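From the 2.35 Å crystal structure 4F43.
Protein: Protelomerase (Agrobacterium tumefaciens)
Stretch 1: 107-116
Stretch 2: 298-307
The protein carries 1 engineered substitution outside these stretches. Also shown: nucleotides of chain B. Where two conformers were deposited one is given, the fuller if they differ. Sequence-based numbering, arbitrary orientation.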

# COMPACT_ATOMS: atom_id res chain seq x y z
N LYS A 107 11.80 -4.67 -12.02
CA LYS A 107 11.35 -3.57 -11.17
C LYS A 107 12.24 -2.33 -11.33
O LYS A 107 11.78 -1.26 -11.74
N MET A 108 13.52 -2.49 -11.01
CA MET A 108 14.48 -1.39 -11.09
C MET A 108 14.59 -0.85 -12.52
O MET A 108 14.89 0.32 -12.73
N GLU A 109 14.35 -1.73 -13.49
CA GLU A 109 14.34 -1.32 -14.89
C GLU A 109 13.18 -0.37 -15.13
O GLU A 109 13.35 0.68 -15.76
N LYS A 110 12.01 -0.74 -14.63
CA LYS A 110 10.81 0.10 -14.75
C LYS A 110 11.04 1.46 -14.11
O LYS A 110 10.72 2.49 -14.70
N ILE A 111 11.57 1.44 -12.89
CA ILE A 111 11.88 2.68 -12.19
C ILE A 111 12.84 3.55 -13.01
O ILE A 111 12.65 4.76 -13.15
N ALA A 112 13.86 2.91 -13.59
CA ALA A 112 14.83 3.60 -14.42
C ALA A 112 14.17 4.26 -15.63
O ALA A 112 14.49 5.39 -15.98
N ASN A 113 13.25 3.53 -16.27
CA ASN A 113 12.51 4.08 -17.40
C ASN A 113 11.64 5.26 -16.99
O ASN A 113 11.53 6.25 -17.72
N LYS A 114 11.04 5.17 -15.81
CA LYS A 114 10.18 6.24 -15.30
C LYS A 114 10.98 7.48 -14.94
O LYS A 114 10.47 8.60 -15.01
N HIS A 115 12.23 7.29 -14.54
CA HIS A 115 13.09 8.40 -14.16
C HIS A 115 13.62 9.19 -15.35
O HIS A 115 14.03 10.34 -15.22
N GLY A 116 13.62 8.56 -16.52
CA GLY A 116 14.11 9.20 -17.73
C GLY A 116 12.99 9.81 -18.56
O GLY A 116 13.24 10.40 -19.61
N LEU A 298 17.13 5.14 1.18
CA LEU A 298 16.91 6.24 0.25
C LEU A 298 16.54 5.75 -1.15
O LEU A 298 16.31 6.55 -2.06
N GLU A 299 16.47 4.43 -1.32
CA GLU A 299 16.21 3.81 -2.62
C GLU A 299 14.72 3.55 -2.85
O GLU A 299 14.27 3.39 -3.98
N THR A 300 13.97 3.48 -1.76
CA THR A 300 12.53 3.25 -1.86
C THR A 300 11.84 4.50 -2.41
O THR A 300 10.81 4.41 -3.09
N SER A 301 12.43 5.66 -2.14
CA SER A 301 11.90 6.93 -2.62
C SER A 301 11.97 7.06 -4.14
O SER A 301 11.24 7.85 -4.74
N LEU A 302 12.85 6.27 -4.76
CA LEU A 302 13.01 6.28 -6.21
C LEU A 302 11.71 5.90 -6.92
O LEU A 302 11.49 6.29 -8.07
N SER A 303 10.86 5.15 -6.23
CA SER A 303 9.60 4.70 -6.80
C SER A 303 8.53 5.79 -6.73
O SER A 303 7.46 5.65 -7.33
N TYR A 304 8.81 6.87 -6.01
CA TYR A 304 7.83 7.93 -5.82
C TYR A 304 8.09 9.15 -6.70
O TYR A 304 7.37 10.14 -6.62
N MET A 305 9.12 9.07 -7.53
CA MET A 305 9.47 10.18 -8.40
C MET A 305 9.14 9.87 -9.86
O MET A 305 9.95 9.28 -10.58
N THR A 306 7.94 10.26 -10.28
CA THR A 306 7.46 9.98 -11.62
C THR A 306 6.77 11.19 -12.25
O THR A 306 6.49 11.20 -13.45
N TYR A 307 6.50 12.20 -11.43
CA TYR A 307 5.84 13.41 -11.91
C TYR A 307 6.82 14.58 -11.97
O TYR A 307 7.84 14.58 -11.29

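Stretch 1 is helical, part of a helix that begins earlier in the chain. Stretch 2 is mostly loop, with a short 3-10 segment that includes Leu-302. The two pack side by side and bury 369 Å² in total. Ile-111 lies nearest Ser-303 along the backbone, and Lys-114 nearest Thr-306.

One hydrogen bond joins the stretches. His-115 NE2 donates to Leu-302 O at 2.6 Å, and the N-H...O angle is 179°. The bond is short and almost perfectly straight. The acceptor lies at the ring edge, near the ring plane, as suits an in-plane N-H. The CA-to-CB bond of His-115 points sideways, but an m rotamer (chi1 -83°) brings the ring nearer to stretch 2. His-115 is also the residue with the largest covered area, 77 Å².

Carbon contacts lie close to this bond. Ile-111 points toward stretch 2 with chi1 m and chi2 t. Its CG2 lies 4.0 Å from Leu-302 CB, an apolar pair, and 3.6 Å from Leu-302 O, so the same carbonyl meets both the isoleucine methyl and the imidazole. Leu-302 is sideways, with chi1 m and chi2 t; its CD2 is 3.9 Å from His-115 CE1. Met-305, also sideways, has rotamer m, t, m. Its CE comes to 3.4 Å from His-115 CE1, oblique to the ring.

Other contacts pair carbon with oxygen. Ile-111 CD1 is 3.5 Å from Ser-303 OG, although the CA-to-CB bond of Ser-303 points away. Met-108 starts sideways, but its m, m, m rotamer carries CE to 3.3 Å from Glu-299 OE1. Glu-299 likewise starts sideways, and its extended chain (chi1 and chi2 t) brings its end nearer. Lys-114 starts toward stretch 2, and its CG lies 3.8 Å from Thr-306 OG1. Its end then leads away.

Within stretch 2, Ser-301 points away from the helix. With chi1 p, its OG donates to Leu-298 O at 2.8 Å.

The bound DNA takes side chains from both stretches. Lys-107 NZ donates to O4 of DT14 at 3.0 Å, a contact with the base. Lys-110 NZ donates to the phosphate oxygen OP2 of DT12 at 2.4 Å, which is very short. Lys-110 does not reach stretch 2. Tyr-304 points away from the helix, and its OH is 2.9 Å from O3' of DA13. Thr-300 CG2 sits 3.9 Å from that same O3', and Ser-303 OG is 3.9 Å from C2' of DA13. Ser-303 thus touches both the helix and the nucleotide. Such DNA contacts fit a protelomerase.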

# COMPACT_ATOMS: atom_id res chain seq x y z
CB LYS A 107 11.33 -3.99 -9.70
CG LYS A 107 10.99 -2.86 -8.74
CD LYS A 107 11.14 -3.29 -7.30
CE LYS A 107 12.60 -3.56 -6.95
NZ LYS A 107 12.76 -3.96 -5.52
CB MET A 108 15.85 -1.84 -10.59
CG MET A 108 15.85 -2.39 -9.17
SD MET A 108 15.34 -1.17 -7.95
CE MET A 108 16.62 0.07 -8.15
CB GLU A 109 14.21 -2.54 -15.81
CG GLU A 109 14.03 -2.18 -17.27
CD GLU A 109 13.73 -3.40 -18.13
OE1 GLU A 109 12.60 -3.92 -18.04
OE2 GLU A 109 14.63 -3.83 -18.89
CB LYS A 110 9.61 -0.59 -14.10
CG LYS A 110 9.05 -1.76 -14.89
CD LYS A 110 7.99 -2.48 -14.10
CE LYS A 110 7.38 -3.61 -14.90
NZ LYS A 110 6.56 -4.51 -14.04
CB ILE A 111 12.50 2.40 -10.81
CG1 ILE A 111 11.51 1.63 -9.94
CG2 ILE A 111 12.91 3.70 -10.13
CD1 ILE A 111 12.13 1.03 -8.69
CB ALA A 112 15.92 2.64 -14.87
CB ASN A 113 11.63 3.01 -18.04
CG ASN A 113 12.43 1.90 -18.68
OD1 ASN A 113 12.23 0.72 -18.40
ND2 ASN A 113 13.36 2.27 -19.56
CB LYS A 114 9.39 5.76 -14.08
CG LYS A 114 7.88 5.72 -14.29
CD LYS A 114 7.36 4.29 -14.40
CE LYS A 114 7.81 3.61 -15.68
NZ LYS A 114 7.29 2.22 -15.78
CB HIS A 115 14.24 7.91 -13.28
CG HIS A 115 13.87 7.76 -11.84
ND1 HIS A 115 14.57 8.37 -10.82
CD2 HIS A 115 12.88 7.06 -11.24
CE1 HIS A 115 14.03 8.06 -9.66
NE2 HIS A 115 13.00 7.27 -9.89
CB LEU A 298 18.16 7.12 0.15
CG LEU A 298 18.73 7.68 1.46
CD1 LEU A 298 20.05 8.39 1.20
CD2 LEU A 298 17.73 8.63 2.11
CB GLU A 299 17.00 2.50 -2.72
CG GLU A 299 17.01 1.86 -4.09
CD GLU A 299 17.76 0.54 -4.10
OE1 GLU A 299 18.11 0.06 -5.20
OE2 GLU A 299 17.99 -0.02 -3.01
CB THR A 300 11.93 2.86 -0.49
OG1 THR A 300 12.59 1.69 0.00
CG2 THR A 300 10.44 2.57 -0.62
CB SER A 301 12.66 8.10 -1.97
OG SER A 301 14.02 8.08 -2.34
CB LEU A 302 14.13 5.33 -6.63
CG LEU A 302 15.53 5.62 -6.08
CD1 LEU A 302 16.51 4.56 -6.55
CD2 LEU A 302 15.99 7.00 -6.51
CB SER A 303 9.11 3.44 -6.09
OG SER A 303 10.05 2.39 -6.19
CB TYR A 304 7.77 8.35 -4.35
CG TYR A 304 7.14 7.32 -3.44
CD1 TYR A 304 5.78 7.31 -3.21
CD2 TYR A 304 7.92 6.36 -2.81
CE1 TYR A 304 5.20 6.36 -2.39
CE2 TYR A 304 7.36 5.41 -1.98
CZ TYR A 304 5.99 5.42 -1.77
OH TYR A 304 5.43 4.47 -0.95
CB MET A 305 10.95 10.53 -8.24
CG MET A 305 11.44 10.42 -6.80
SD MET A 305 12.92 11.39 -6.44
CE MET A 305 14.07 10.73 -7.63
CB THR A 306 6.48 8.80 -11.63
OG1 THR A 306 5.91 8.65 -12.93
CG2 THR A 306 5.37 9.05 -10.63
CB TYR A 307 4.67 13.79 -11.00
CG TYR A 307 3.53 12.80 -11.00
CD1 TYR A 307 3.18 12.11 -12.15
CD2 TYR A 307 2.79 12.57 -9.85
CE1 TYR A 307 2.13 11.20 -12.15
CE2 TYR A 307 1.75 11.67 -9.84
CZ TYR A 307 1.42 10.99 -10.99
OH TYR A 307 0.38 10.09 -10.99
P DA B 13 4.55 2.10 -7.14
OP1 DA B 13 3.60 3.23 -7.01
OP2 DA B 13 5.65 2.17 -8.12
O5' DA B 13 5.18 1.81 -5.70
C5' DA B 13 4.33 1.47 -4.62
C4' DA B 13 5.15 1.21 -3.36
O4' DA B 13 5.35 -0.22 -3.21
C3' DA B 13 6.54 1.83 -3.36
O3' DA B 13 6.87 2.26 -2.05
C2' DA B 13 7.43 0.68 -3.81
C1' DA B 13 6.74 -0.49 -3.13
N9 DA B 13 6.98 -1.78 -3.76
C8 DA B 13 7.32 -2.03 -5.06
N7 DA B 13 7.48 -3.31 -5.33
C5 DA B 13 7.22 -3.94 -4.12
C6 DA B 13 7.22 -5.29 -3.73
N6 DA B 13 7.49 -6.32 -4.55
N1 DA B 13 6.92 -5.56 -2.44
C2 DA B 13 6.65 -4.55 -1.61
N3 DA B 13 6.62 -3.25 -1.86
C4 DA B 13 6.92 -3.01 -3.15
O5' DT B 14 6.04 0.95 0.25
C5' DT B 14 7.21 1.22 1.00
C4' DT B 14 7.62 -0.00 1.81
O4' DT B 14 7.75 -1.14 0.93
C3' DT B 14 8.94 0.14 2.55
O3' DT B 14 8.77 -0.18 3.93
C2' DT B 14 9.88 -0.84 1.86
C1' DT B 14 8.91 -1.86 1.28
N1 DT B 14 9.42 -2.54 0.05
C2 DT B 14 9.47 -3.92 0.03
O2 DT B 14 9.12 -4.61 0.96
N3 DT B 14 9.95 -4.44 -1.14
C4 DT B 14 10.37 -3.75 -2.26
O4 DT B 14 10.78 -4.33 -3.26
C5 DT B 14 10.29 -2.32 -2.16
C7 DT B 14 10.73 -1.46 -3.31
C6 DT B 14 9.83 -1.79 -1.03
P DT B 12 3.95 -2.43 -12.44
OP1 DT B 12 3.91 -1.29 -13.38
OP2 DT B 12 5.05 -3.42 -12.52
O5' DT B 12 3.91 -1.86 -10.95
C5' DT B 12 2.84 -1.01 -10.56
C4' DT B 12 2.84 -0.78 -9.05
O4' DT B 12 2.74 -2.06 -8.38
C3' DT B 12 4.09 -0.11 -8.48
O3' DT B 12 3.69 0.78 -7.45
C2' DT B 12 4.88 -1.29 -7.92
C1' DT B 12 3.72 -2.09 -7.36
N1 DT B 12 4.01 -3.51 -6.99
C2 DT B 12 3.85 -3.86 -5.68
O2 DT B 12 3.49 -3.09 -4.82
N3 DT B 12 4.14 -5.17 -5.41
C4 DT B 12 4.55 -6.15 -6.28
O4 DT B 12 4.77 -7.30 -5.91
C5 DT B 12 4.70 -5.71 -7.65
C7 DT B 12 5.15 -6.68 -8.70
C6 DT B 12 4.43 -4.43 -7.94